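Local coordinates for PROTEIN (hypothetical protein EF0366) (Enterococcus faecalis, PDB 1VPY), which is of unknown function but belongs to the DUF72 family and folds as a TIM alpha/beta barrel that carries bound zinc ions, at residues Leu135-Ile149 against Met165-Val177. Residues are numbered along the deposited sequence; the frame is centred on the assembly and turned at random.
With ZN (zinc ion), chain D.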
loop_
_atom_site.group_PDB
_atom_site.type_symbol
_atom_site.label_atom_id
_atom_site.label_comp_id
_atom_site.label_asym_id
_atom_site.label_seq_id
_atom_site.Cartn_x
_atom_site.Cartn_y
_atom_site.Cartn_z
ATOM N N LEU A 135 0.359 -15.597 6.384
ATOM C CA LEU A 135 0.676 -14.237 6.827
ATOM C C LEU A 135 1.792 -14.253 7.868
ATOM O O LEU A 135 2.595 -13.321 7.946
ATOM C CB LEU A 135 -0.562 -13.523 7.380
ATOM C CG LEU A 135 -1.690 -13.138 6.416
ATOM C CD1 LEU A 135 -2.782 -12.371 7.145
ATOM C CD2 LEU A 135 -1.178 -12.327 5.246
ATOM N N GLN A 136 1.844 -15.325 8.653
ATOM C CA GLN A 136 2.928 -15.528 9.601
ATOM C C GLN A 136 4.237 -15.792 8.867
ATOM O O GLN A 136 5.284 -15.287 9.272
ATOM C CB GLN A 136 2.595 -16.650 10.586
ATOM C CG GLN A 136 1.457 -16.279 11.531
ATOM C CD GLN A 136 1.080 -17.383 12.492
ATOM O OE1 GLN A 136 1.116 -18.567 12.151
ATOM N NE2 GLN A 136 0.695 -16.999 13.701
ATOM N N LYS A 137 4.168 -16.557 7.776
ATOM C CA LYS A 137 5.332 -16.777 6.906
ATOM C C LYS A 137 5.844 -15.464 6.302
ATOM O O LYS A 137 7.058 -15.267 6.187
ATOM C CB LYS A 137 5.032 -17.798 5.796
ATOM C CG LYS A 137 4.870 -19.249 6.278
ATOM C CD LYS A 137 5.106 -20.263 5.154
ATOM C CE LYS A 137 3.906 -20.396 4.219
ATOM N NZ LYS A 137 4.297 -21.015 2.914
ATOM N N ILE A 138 4.919 -14.577 5.925
ATOM C CA ILE A 138 5.269 -13.247 5.423
ATOM C C ILE A 138 6.081 -12.480 6.464
ATOM O O ILE A 138 7.123 -11.903 6.144
ATOM C CB ILE A 138 4.010 -12.410 5.047
ATOM C CG1 ILE A 138 3.260 -13.026 3.860
ATOM C CG2 ILE A 138 4.385 -10.950 4.758
ATOM C CD1 ILE A 138 3.950 -12.870 2.519
ATOM N N ARG A 139 5.595 -12.484 7.705
ATOM C CA ARG A 139 6.257 -11.777 8.802
ATOM C C ARG A 139 7.681 -12.281 9.009
ATOM O O ARG A 139 8.612 -11.484 9.127
ATOM C CB ARG A 139 5.439 -11.876 10.100
ATOM C CG ARG A 139 6.101 -11.286 11.353
ATOM C CD ARG A 139 6.116 -9.769 11.354
ATOM N NE ARG A 139 7.082 -9.223 10.405
ATOM C CZ ARG A 139 7.115 -7.955 10.004
ATOM N NH1 ARG A 139 6.233 -7.081 10.466
ATOM N NH2 ARG A 139 8.032 -7.554 9.135
ATOM N N HIS A 140 7.839 -13.603 9.031
ATOM C CA HIS A 140 9.149 -14.231 9.168
ATOM C C HIS A 140 10.084 -13.859 8.022
ATOM O O HIS A 140 11.211 -13.433 8.267
ATOM C CB HIS A 140 9.018 -15.750 9.280
ATOM C CG HIS A 140 10.331 -16.464 9.289
ATOM N ND1 HIS A 140 11.269 -16.284 10.283
ATOM C CD2 HIS A 140 10.867 -17.353 8.422
ATOM C CE1 HIS A 140 12.327 -17.031 10.028
ATOM N NE2 HIS A 140 12.108 -17.690 8.904
ATOM N N TRP A 141 9.608 -14.013 6.784
ATOM C CA TRP A 141 10.379 -13.656 5.589
ATOM C C TRP A 141 10.852 -12.215 5.601
ATOM O O TRP A 141 11.906 -11.901 5.058
ATOM C CB TRP A 141 9.561 -13.864 4.314
ATOM C CG TRP A 141 9.355 -15.285 3.918
ATOM C CD1 TRP A 141 10.139 -16.355 4.243
ATOM C CD2 TRP A 141 8.308 -15.792 3.084
ATOM N NE1 TRP A 141 9.633 -17.502 3.678
ATOM C CE2 TRP A 141 8.512 -17.186 2.959
ATOM C CE3 TRP A 141 7.214 -15.205 2.432
ATOM C CZ2 TRP A 141 7.658 -18.003 2.215
ATOM C CZ3 TRP A 141 6.369 -16.014 1.692
ATOM C CH2 TRP A 141 6.595 -17.401 1.589
ATOM N N PHE A 142 10.062 -11.337 6.207
ATOM C CA PHE A 142 10.372 -9.914 6.199
ATOM C C PHE A 142 10.917 -9.384 7.523
ATOM O O PHE A 142 10.716 -8.217 7.855
ATOM C CB PHE A 142 9.173 -9.107 5.709
ATOM C CG PHE A 142 8.960 -9.196 4.227
ATOM C CD1 PHE A 142 9.640 -8.343 3.359
ATOM C CD2 PHE A 142 8.094 -10.147 3.689
ATOM C CE1 PHE A 142 9.445 -8.430 1.978
ATOM C CE2 PHE A 142 7.899 -10.239 2.316
ATOM C CZ PHE A 142 8.574 -9.381 1.460
ATOM N N LYS A 143 11.611 -10.253 8.261
ATOM C CA LYS A 143 12.360 -9.876 9.463
ATOM C C LYS A 143 11.688 -8.735 10.217
ATOM O O LYS A 143 10.561 -8.886 10.691
ATOM C CB LYS A 143 13.814 -9.529 9.103
ATOM N N ASP A 144 12.362 -7.591 10.307
ATOM C CA ASP A 144 11.829 -6.440 11.037
ATOM C C ASP A 144 11.482 -5.290 10.097
ATOM O O ASP A 144 11.537 -4.119 10.480
ATOM C CB ASP A 144 12.825 -5.988 12.104
ATOM C CG ASP A 144 13.130 -7.080 13.113
ATOM O OD1 ASP A 144 12.270 -7.342 13.990
ATOM O OD2 ASP A 144 14.232 -7.673 13.025
ATOM N N LEU A 145 11.104 -5.640 8.870
ATOM C CA LEU A 145 10.807 -4.671 7.820
ATOM C C LEU A 145 9.344 -4.226 7.881
ATOM O O LEU A 145 8.471 -5.028 8.235
ATOM C CB LEU A 145 11.139 -5.259 6.442
ATOM C CG LEU A 145 12.622 -5.532 6.173
ATOM C CD1 LEU A 145 12.800 -6.318 4.899
ATOM C CD2 LEU A 145 13.428 -4.231 6.131
ATOM N N PRO A 146 9.072 -2.947 7.539
ATOM C CA PRO A 146 7.707 -2.414 7.595
ATOM C C PRO A 146 6.817 -3.002 6.497
ATOM O O PRO A 146 7.071 -2.788 5.312
ATOM C CB PRO A 146 7.911 -0.912 7.381
ATOM C CG PRO A 146 9.187 -0.811 6.603
ATOM C CD PRO A 146 10.046 -1.934 7.080
ATOM N N ILE A 147 5.788 -3.744 6.897
ATOM C CA ILE A 147 4.896 -4.404 5.946
ATOM C C ILE A 147 3.475 -3.848 6.024
ATOM O O ILE A 147 2.840 -3.881 7.079
ATOM C CB ILE A 147 4.857 -5.936 6.157
ATOM C CG1 ILE A 147 6.258 -6.546 6.045
ATOM C CG2 ILE A 147 3.899 -6.591 5.174
ATOM C CD1 ILE A 147 6.986 -6.241 4.745
ATOM N N ALA A 148 2.993 -3.325 4.901
ATOM C CA ALA A 148 1.611 -2.913 4.790
ATOM C C ALA A 148 0.854 -4.031 4.091
ATOM O O ALA A 148 1.176 -4.401 2.956
ATOM C CB ALA A 148 1.503 -1.615 4.021
ATOM N N ILE A 149 -0.136 -4.585 4.783
ATOM C CA ILE A 149 -0.947 -5.686 4.258
ATOM C C ILE A 149 -2.259 -5.107 3.734
ATOM O O ILE A 149 -2.913 -4.315 4.419
ATOM C CB ILE A 149 -1.251 -6.738 5.378
ATOM C CG1 ILE A 149 0.033 -7.412 5.900
ATOM C CG2 ILE A 149 -2.318 -7.735 4.944
ATOM C CD1 ILE A 149 0.669 -8.434 4.972
HETATM N N MSE A 165 -8.627 -10.497 14.091
HETATM C CA MSE A 165 -7.995 -10.116 12.848
HETATM C C MSE A 165 -7.111 -8.887 13.086
HETATM O O MSE A 165 -5.910 -8.921 12.798
HETATM C CB MSE A 165 -9.073 -9.850 11.790
HETATM C CG MSE A 165 -8.566 -9.721 10.364
HETATM SE SE MSE A 165 -7.768 -7.951 9.966
HETATM C CE MSE A 165 -9.416 -6.827 9.910
ATOM N N LEU A 166 -7.702 -7.822 13.632
ATOM C CA LEU A 166 -6.962 -6.603 13.951
ATOM C C LEU A 166 -5.861 -6.880 14.966
ATOM O O LEU A 166 -4.759 -6.340 14.850
ATOM C CB LEU A 166 -7.898 -5.515 14.486
ATOM C CG LEU A 166 -8.933 -4.867 13.559
ATOM C CD1 LEU A 166 -9.874 -3.984 14.369
ATOM C CD2 LEU A 166 -8.274 -4.066 12.447
ATOM N N GLN A 167 -6.166 -7.728 15.949
ATOM C CA GLN A 167 -5.199 -8.142 16.969
ATOM C C GLN A 167 -4.020 -8.905 16.363
ATOM O O GLN A 167 -2.868 -8.690 16.749
ATOM C CB GLN A 167 -5.886 -8.977 18.062
ATOM C CG GLN A 167 -5.060 -9.194 19.336
ATOM C CD GLN A 167 -4.654 -7.894 20.039
ATOM O OE1 GLN A 167 -5.281 -6.841 19.862
ATOM N NE2 GLN A 167 -3.596 -7.967 20.845
ATOM N N PHE A 168 -4.317 -9.787 15.412
ATOM C CA PHE A 168 -3.292 -10.518 14.676
ATOM C C PHE A 168 -2.383 -9.569 13.896
ATOM O O PHE A 168 -1.174 -9.788 13.822
ATOM C CB PHE A 168 -3.932 -11.546 13.736
ATOM C CG PHE A 168 -2.950 -12.256 12.847
ATOM C CD1 PHE A 168 -2.279 -13.392 13.298
ATOM C CD2 PHE A 168 -2.693 -11.792 11.560
ATOM C CE1 PHE A 168 -1.368 -14.056 12.480
ATOM C CE2 PHE A 168 -1.785 -12.445 10.736
ATOM C CZ PHE A 168 -1.120 -13.583 11.197
HETATM N N MSE A 169 -2.966 -8.521 13.315
HETATM C CA MSE A 169 -2.189 -7.519 12.591
HETATM C C MSE A 169 -1.329 -6.704 13.550
HETATM O O MSE A 169 -0.157 -6.462 13.279
HETATM C CB MSE A 169 -3.102 -6.600 11.776
HETATM C CG MSE A 169 -3.963 -7.315 10.734
HETATM SE SE MSE A 169 -2.970 -8.041 9.197
HETATM C CE MSE A 169 -4.413 -9.071 8.312
ATOM N N LYS A 170 -1.920 -6.289 14.669
ATOM C CA LYS A 170 -1.182 -5.607 15.735
ATOM C C LYS A 170 -0.016 -6.445 16.262
ATOM O O LYS A 170 1.116 -5.963 16.308
ATOM C CB LYS A 170 -2.099 -5.222 16.898
ATOM C CG LYS A 170 -2.415 -3.750 16.999
ATOM C CD LYS A 170 -2.253 -3.266 18.430
ATOM C CE LYS A 170 -2.857 -1.881 18.634
ATOM N NZ LYS A 170 -4.335 -1.958 18.751
ATOM N N GLU A 171 -0.295 -7.692 16.648
ATOM C CA GLU A 171 0.729 -8.605 17.171
ATOM C C GLU A 171 1.921 -8.780 16.239
ATOM O O GLU A 171 3.044 -8.946 16.700
ATOM C CB GLU A 171 0.135 -9.976 17.484
ATOM C CG GLU A 171 -0.523 -10.079 18.849
ATOM C CD GLU A 171 -1.454 -11.278 18.961
ATOM O OE1 GLU A 171 -1.570 -12.044 17.975
ATOM O OE2 GLU A 171 -2.076 -11.449 20.038
ATOM N N ASN A 172 1.673 -8.741 14.932
ATOM C CA ASN A 172 2.733 -8.915 13.947
ATOM C C ASN A 172 3.281 -7.605 13.401
ATOM O O ASN A 172 4.052 -7.610 12.448
ATOM C CB ASN A 172 2.241 -9.792 12.802
ATOM C CG ASN A 172 2.011 -11.224 13.228
ATOM O OD1 ASN A 172 2.953 -11.956 13.534
ATOM N ND2 ASN A 172 0.752 -11.633 13.251
ATOM N N GLN A 173 2.893 -6.492 14.023
ATOM C CA GLN A 173 3.251 -5.141 13.570
ATOM C C GLN A 173 2.909 -4.898 12.092
ATOM O O GLN A 173 3.581 -4.120 11.408
ATOM C CB GLN A 173 4.731 -4.820 13.838
ATOM C CG GLN A 173 5.144 -4.806 15.298
ATOM C CD GLN A 173 5.763 -6.121 15.754
ATOM O OE1 GLN A 173 6.024 -7.022 14.953
ATOM N NE2 GLN A 173 6.014 -6.230 17.053
ATOM N N PHE A 174 1.875 -5.574 11.597
ATOM C CA PHE A 174 1.418 -5.353 10.232
ATOM C C PHE A 174 0.617 -4.065 10.198
ATOM O O PHE A 174 -0.206 -3.814 11.086
ATOM C CB PHE A 174 0.558 -6.515 9.731
ATOM C CG PHE A 174 1.345 -7.726 9.299
ATOM C CD1 PHE A 174 2.561 -7.593 8.630
ATOM C CD2 PHE A 174 0.848 -9.005 9.530
ATOM C CE1 PHE A 174 3.284 -8.722 8.221
ATOM C CE2 PHE A 174 1.558 -10.137 9.128
ATOM C CZ PHE A 174 2.777 -9.996 8.476
ATOM N N SER A 175 0.880 -3.234 9.192
ATOM C CA SER A 175 0.091 -2.031 8.976
ATOM C C SER A 175 -1.082 -2.375 8.046
ATOM O O SER A 175 -0.908 -2.463 6.827
ATOM C CB SER A 175 0.959 -0.916 8.397
ATOM O OG SER A 175 0.184 0.247 8.181
ATOM N N LEU A 176 -2.265 -2.602 8.615
ATOM C CA LEU A 176 -3.404 -3.039 7.797
ATOM C C LEU A 176 -3.914 -1.883 6.952
ATOM O O LEU A 176 -4.333 -0.848 7.478
ATOM C CB LEU A 176 -4.530 -3.623 8.644
ATOM C CG LEU A 176 -5.767 -4.103 7.875
ATOM C CD1 LEU A 176 -5.482 -5.369 7.057
ATOM C CD2 LEU A 176 -6.932 -4.344 8.827
ATOM N N VAL A 177 -3.870 -2.072 5.639
ATOM C CA VAL A 177 -4.182 -1.004 4.702
ATOM C C VAL A 177 -5.658 -0.612 4.752
ATOM O O VAL A 177 -6.547 -1.456 4.563
ATOM C CB VAL A 177 -3.735 -1.364 3.272
ATOM C CG1 VAL A 177 -4.320 -0.395 2.260
ATOM C CG2 VAL A 177 -2.188 -1.380 3.183
HETATM ZN ZN ZN D . 13.185 -18.471 7.314
HETATM O O HOH W 1 5.674 -4.549 9.737
#
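Arg139 NH1 is held by two acceptors: the backbone oxygen of Asn172, just past the end of helix 162-171, in a nearly straight bond (NH1 to O 3.0 Å, 170° at the hydrogen) lying in the guanidinium plane, and a water 2.7 Å from NH1. That water also accepts a hydrogen bond from Ile147 N and donates one to Gln173 O. Two bends in the arginine chain, at chi2 and chi3, curl it so that NH2 bonds to Leu145 O at 2.7 Å and to Phe142 O, within its own segment. Phe174 CE1 lies over one face of the guanidinium, the planes 18° apart, and Leu135 O sits at the edge of the phenyl ring. Against one face of that ring comes Ile149 CG1, a CH-pi contact 3.9 Å from the centroid. Nearer the start of the segments, Leu135 CD1 touches both Phe168 CE2 and the methyl CE of selenomethionine Met169, while Gln136 CG meets the Phe168 edge. Beyond the loops, the parallel barrel strands 147-150 and 175-180 pair through Ser175 N to Ile147 O, Ile149 N to Ser175 O and Val177 N to Ile149 O (2.7 Å). Ala148 and Val177 also touch Leu202 of the next strand. Arg139 thus spends its guanidinium on backbone carbonyls of both loops that lead from helix to strand, tying successive beta-alpha units together beside the apolar Phe174-Ile149 contact.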